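Local coordinates for EmGH1 (Erythrobacter marinus, PDB 5Z87), which probably hydrolyses beta-glucosidic bonds as a family 3 glycoside hydrolase, at residues G122-F126 with K380-F386; V212-Q216 with A272-G276. The contacts are given in a common frame with arbitrary orientation. Residues are numbered along the deposited sequence.

Contact 1: G122-F126 with K380-F386; sequences GIPAF and KFKCGLF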
loop_
_atom_site.group_PDB
_atom_site.type_symbol
_atom_site.label_atom_id
_atom_site.label_comp_id
_atom_site.label_asym_id
_atom_site.label_seq_id
_atom_site.Cartn_x
_atom_site.Cartn_y
_atom_site.Cartn_z
ATOM N N GLY A 122 27.305 -16.548 -39.368
ATOM C CA GLY A 122 26.342 -17.605 -39.103
ATOM C C GLY A 122 25.721 -17.583 -37.720
ATOM O O GLY A 122 25.358 -18.646 -37.197
ATOM N N ILE A 123 25.584 -16.406 -37.112
ATOM C CA ILE A 123 24.982 -16.292 -35.782
ATOM C C ILE A 123 23.497 -16.633 -35.877
ATOM O O ILE A 123 22.753 -15.958 -36.606
ATOM C CB ILE A 123 25.197 -14.889 -35.190
ATOM C CG1 ILE A 123 26.685 -14.508 -35.251
ATOM C CG2 ILE A 123 24.633 -14.812 -33.746
ATOM C CD1 ILE A 123 26.986 -13.022 -34.955
ATOM N N PRO A 124 23.026 -17.672 -35.198
ATOM C CA PRO A 124 21.585 -17.942 -35.161
ATOM C C PRO A 124 20.881 -16.994 -34.191
ATOM O O PRO A 124 21.502 -16.297 -33.387
ATOM C CB PRO A 124 21.499 -19.404 -34.684
ATOM C CG PRO A 124 22.948 -19.888 -34.573
ATOM C CD PRO A 124 23.774 -18.650 -34.391
ATOM N N ALA A 125 19.559 -16.972 -34.296
ATOM C CA ALA A 125 18.732 -16.206 -33.372
ATOM C C ALA A 125 18.513 -16.964 -32.066
ATOM O O ALA A 125 18.446 -18.195 -32.046
ATOM C CB ALA A 125 17.383 -15.892 -34.017
ATOM N N PHE A 126 18.430 -16.220 -30.958
ATOM C CA PHE A 126 17.714 -16.742 -29.798
ATOM C C PHE A 126 16.248 -16.883 -30.187
ATOM O O PHE A 126 15.695 -16.032 -30.888
ATOM C CB PHE A 126 17.849 -15.816 -28.578
ATOM C CG PHE A 126 18.935 -16.232 -27.607
ATOM C CD1 PHE A 126 18.981 -17.519 -27.092
ATOM C CD2 PHE A 126 19.921 -15.336 -27.223
ATOM C CE1 PHE A 126 19.992 -17.900 -26.207
ATOM C CE2 PHE A 126 20.937 -15.716 -26.330
ATOM C CZ PHE A 126 20.968 -16.992 -25.827
ATOM N N LYS A 380 24.686 -16.921 -26.355
ATOM C CA LYS A 380 24.419 -17.811 -27.485
ATOM C C LYS A 380 25.437 -18.953 -27.543
ATOM O O LYS A 380 25.065 -20.115 -27.741
ATOM C CB LYS A 380 24.409 -17.014 -28.791
ATOM C CG LYS A 380 23.270 -16.031 -28.880
ATOM C CD LYS A 380 23.230 -15.280 -30.196
ATOM C CE LYS A 380 21.822 -14.690 -30.403
ATOM N NZ LYS A 380 21.680 -13.863 -31.640
ATOM N N PHE A 381 26.720 -18.649 -27.353
ATOM C CA PHE A 381 27.719 -19.711 -27.298
ATOM C C PHE A 381 27.395 -20.703 -26.185
ATOM O O PHE A 381 27.348 -21.918 -26.417
ATOM C CB PHE A 381 29.122 -19.109 -27.125
ATOM C CG PHE A 381 29.714 -18.562 -28.416
ATOM C CD1 PHE A 381 30.036 -19.420 -29.472
ATOM C CD2 PHE A 381 29.948 -17.201 -28.575
ATOM C CE1 PHE A 381 30.566 -18.928 -30.670
ATOM C CE2 PHE A 381 30.489 -16.697 -29.766
ATOM C CZ PHE A 381 30.796 -17.563 -30.817
ATOM N N LYS A 382 27.107 -20.190 -24.980
ATOM C CA LYS A 382 26.784 -21.045 -23.838
ATOM C C LYS A 382 25.586 -21.957 -24.119
ATOM O O LYS A 382 25.559 -23.114 -23.676
ATOM C CB LYS A 382 26.515 -20.175 -22.598
ATOM C CG LYS A 382 26.200 -20.987 -21.329
ATOM C CD LYS A 382 26.501 -20.212 -20.029
ATOM C CE LYS A 382 26.263 -21.089 -18.807
ATOM N NZ LYS A 382 26.518 -20.393 -17.505
ATOM N N CYS A 383 24.578 -21.454 -24.836
ATOM C CA CYS A 383 23.418 -22.267 -25.163
ATOM C C CYS A 383 23.647 -23.173 -26.361
ATOM O O CYS A 383 22.721 -23.891 -26.750
ATOM C CB CYS A 383 22.199 -21.377 -25.416
ATOM S SG CYS A 383 21.698 -20.492 -23.908
ATOM N N GLY A 384 24.836 -23.143 -26.954
ATOM C CA GLY A 384 25.156 -24.046 -28.043
ATOM C C GLY A 384 24.588 -23.677 -29.392
ATOM O O GLY A 384 24.579 -24.528 -30.286
ATOM N N LEU A 385 24.112 -22.437 -29.578
ATOM C CA LEU A 385 23.484 -22.090 -30.854
ATOM C C LEU A 385 24.444 -22.285 -32.018
ATOM O O LEU A 385 24.008 -22.588 -33.132
ATOM C CB LEU A 385 22.982 -20.642 -30.868
ATOM C CG LEU A 385 22.068 -20.086 -29.764
ATOM C CD1 LEU A 385 21.173 -19.017 -30.347
ATOM C CD2 LEU A 385 21.251 -21.162 -29.095
ATOM N N PHE A 386 25.746 -22.115 -31.782
ATOM C CA PHE A 386 26.722 -22.191 -32.859
ATOM C C PHE A 386 27.098 -23.626 -33.200
ATOM O O PHE A 386 27.531 -23.890 -34.324
ATOM C CB PHE A 386 27.995 -21.418 -32.483
ATOM C CG PHE A 386 27.823 -19.909 -32.440
ATOM C CD1 PHE A 386 27.366 -19.268 -31.287
ATOM C CD2 PHE A 386 28.168 -19.128 -33.532
ATOM C CE1 PHE A 386 27.260 -17.872 -31.240
ATOM C CE2 PHE A 386 28.051 -17.732 -33.493
ATOM C CZ PHE A 386 27.591 -17.106 -32.351
#

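Contact 2: V212-Q216 with A272-G276; sequences VEGLQ and AGSIG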
loop_
_atom_site.group_PDB
_atom_site.type_symbol
_atom_site.label_atom_id
_atom_site.label_comp_id
_atom_site.label_asym_id
_atom_site.label_seq_id
_atom_site.Cartn_x
_atom_site.Cartn_y
_atom_site.Cartn_z
ATOM N N VAL A 212 15.412 -22.679 -12.269
ATOM C CA VAL A 212 16.555 -22.370 -13.122
ATOM C C VAL A 212 17.377 -23.630 -13.356
ATOM O O VAL A 212 17.781 -23.927 -14.485
ATOM C CB VAL A 212 17.411 -21.233 -12.522
ATOM C CG1 VAL A 212 18.689 -21.013 -13.348
ATOM C CG2 VAL A 212 16.627 -19.934 -12.448
ATOM N N GLU A 213 17.595 -24.414 -12.302
ATOM C CA GLU A 213 18.393 -25.618 -12.454
ATOM C C GLU A 213 17.642 -26.715 -13.205
ATOM O O GLU A 213 18.283 -27.615 -13.752
ATOM C CB GLU A 213 18.890 -26.070 -11.072
ATOM C CG GLU A 213 19.970 -25.101 -10.535
ATOM C CD GLU A 213 20.471 -25.398 -9.126
ATOM O OE1 GLU A 213 19.648 -25.635 -8.208
ATOM O OE2 GLU A 213 21.709 -25.352 -8.936
ATOM N N GLY A 214 16.311 -26.642 -13.280
ATOM C CA GLY A 214 15.555 -27.530 -14.143
ATOM C C GLY A 214 15.580 -27.113 -15.601
ATOM O O GLY A 214 15.734 -27.952 -16.491
ATOM N N LEU A 215 15.427 -25.815 -15.870
ATOM C CA LEU A 215 15.378 -25.347 -17.252
ATOM C C LEU A 215 16.765 -25.293 -17.894
ATOM O O LEU A 215 16.908 -25.572 -19.088
ATOM C CB LEU A 215 14.707 -23.973 -17.316
ATOM C CG LEU A 215 13.178 -23.948 -17.239
ATOM C CD1 LEU A 215 12.677 -22.513 -17.035
ATOM C CD2 LEU A 215 12.559 -24.564 -18.497
ATOM N N GLN A 216 17.790 -24.919 -17.127
ATOM C CA GLN A 216 19.139 -24.746 -17.648
ATOM C C GLN A 216 20.060 -25.914 -17.339
ATOM O O GLN A 216 21.121 -26.022 -17.962
ATOM C CB GLN A 216 19.791 -23.475 -17.076
ATOM C CG GLN A 216 19.172 -22.160 -17.535
ATOM C CD GLN A 216 20.071 -20.948 -17.271
ATOM O OE1 GLN A 216 19.872 -19.875 -17.854
ATOM N NE2 GLN A 216 21.064 -21.116 -16.394
ATOM N N ALA A 272 22.340 -20.354 -9.032
ATOM C CA ALA A 272 21.868 -21.268 -10.065
ATOM C C ALA A 272 22.378 -20.911 -11.453
ATOM O O ALA A 272 22.283 -21.745 -12.359
ATOM C CB ALA A 272 20.334 -21.310 -10.085
ATOM N N GLY A 273 22.895 -19.697 -11.647
ATOM C CA GLY A 273 23.546 -19.354 -12.898
ATOM C C GLY A 273 22.615 -19.011 -14.036
ATOM O O GLY A 273 22.944 -19.293 -15.196
ATOM N N SER A 274 21.450 -18.430 -13.738
ATOM C CA SER A 274 20.566 -17.925 -14.781
ATOM C C SER A 274 21.362 -17.094 -15.785
ATOM O O SER A 274 22.157 -16.239 -15.404
ATOM C CB SER A 274 19.439 -17.088 -14.151
ATOM O OG SER A 274 18.566 -16.529 -15.131
ATOM N N ILE A 275 21.152 -17.367 -17.069
ATOM C CA ILE A 275 21.890 -16.687 -18.125
ATOM C C ILE A 275 21.244 -15.346 -18.454
ATOM O O ILE A 275 21.935 -14.382 -18.808
ATOM C CB ILE A 275 21.966 -17.608 -19.365
ATOM C CG1 ILE A 275 22.860 -18.816 -19.106
ATOM C CG2 ILE A 275 22.465 -16.873 -20.607
ATOM C CD1 ILE A 275 22.789 -19.855 -20.228
ATOM N N GLY A 276 19.915 -15.260 -18.367
ATOM C CA GLY A 276 19.195 -14.054 -18.699
ATOM C C GLY A 276 18.425 -13.491 -17.510
ATOM O O GLY A 276 18.258 -14.140 -16.466
HETATM O O HOH W 1 22.445 -23.148 -14.665
#

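Contact 1: G122-F126 with K380-F386
L385 and P124 form the apolar centre: P124 CG lies 3.8 Å from L385 CB and 3.2 Å from L385 O, so the rigid proline ring rests on both side chain and backbone of the turn. The other end of the leucine covers one face of the F126 ring, L385 CD1 to F126 CD1 4.2 Å, while C383 meets the ring edge in a sulfur-aromatic contact, its SG 5.1 Å from the centroid. At the opposite end of 122-126, the F386 ring has P124 CD over one face at 4.5 Å from its CE2, and I123 CG1 is 3.9 Å from that same F386 CE2. The chain leaves helix 366-382 at G384, whose positive phi, easiest for glycine, completes a Schellman motif with bonds from G384 N to F381 O (2.8 Å) and L385 N to K380 O (3.1 Å). At the polar edge, the extended K380 runs its methylenes past F126 (K380 CG to F126 CE2 3.5 Å) and donates from NZ to P124 O, 3.0 Å away; Q62 and the G90 carbonyl also bind this buried ammonium. The Schellman motif thus leads into L385 and F386, whose packing, with the K380 bond, joins the helix end to the loop entering strand 126-129 of the family 3 TIM-barrel-like domain.

Contact 2: V212-Q216 with A272-G276
Q216 uses both ends of its carboxamide on the backbone of the loop 272-276: NE2 donates to G273 O at 2.9 Å, and OE1 accepts from I275 N, also at 2.9 Å. Glutamine suits this place because one planar group supplies a donor and an acceptor, bracketing S274 without any charge. A water extends the link, accepting from Q216 NE2 (3.0 Å) and donating to A272 O (2.7 Å). G273 leaves the preceding helix with positive phi, a conformation easy for glycine, and S274 OG then bonds to G276 O at 2.8 Å and also to T230 of the adjacent strand. One turn back along helix 201-216, V212 CG1 packs against A272 CB at 3.7 Å and S274 CB at 4.1 Å; the small alanine methyl also receives E213 CG at 3.8 Å. Since Q216 OE1 additionally accepts from T230 N, a single neutral side chain satisfies backbone groups of both the loop and the strand 229-235, the need that burial imposes on polar peptide groups.

From the N terminus, the chain passes through 122-126 into strand 126-129, then along helix 201-216, whose end supplies the first half of contact 2. Strand 229-235 and two helices follow before 272-276 closes this shorter loop, 56 residues on, and leads into strand 276-279. Only at the end of helix 366-382 does the chain, in 380-386, return to 122-126, so contact 1 encloses contact 2. Their centres are about 17 Å apart, yet they touch through I275: its CD1 is 3.7 Å from K382 CD and 3.9 Å from C383 SG. Contact 1 joins the end of helix 366-382 to an early strand's entrance; contact 2 joins a helix to the start of a later parallel strand.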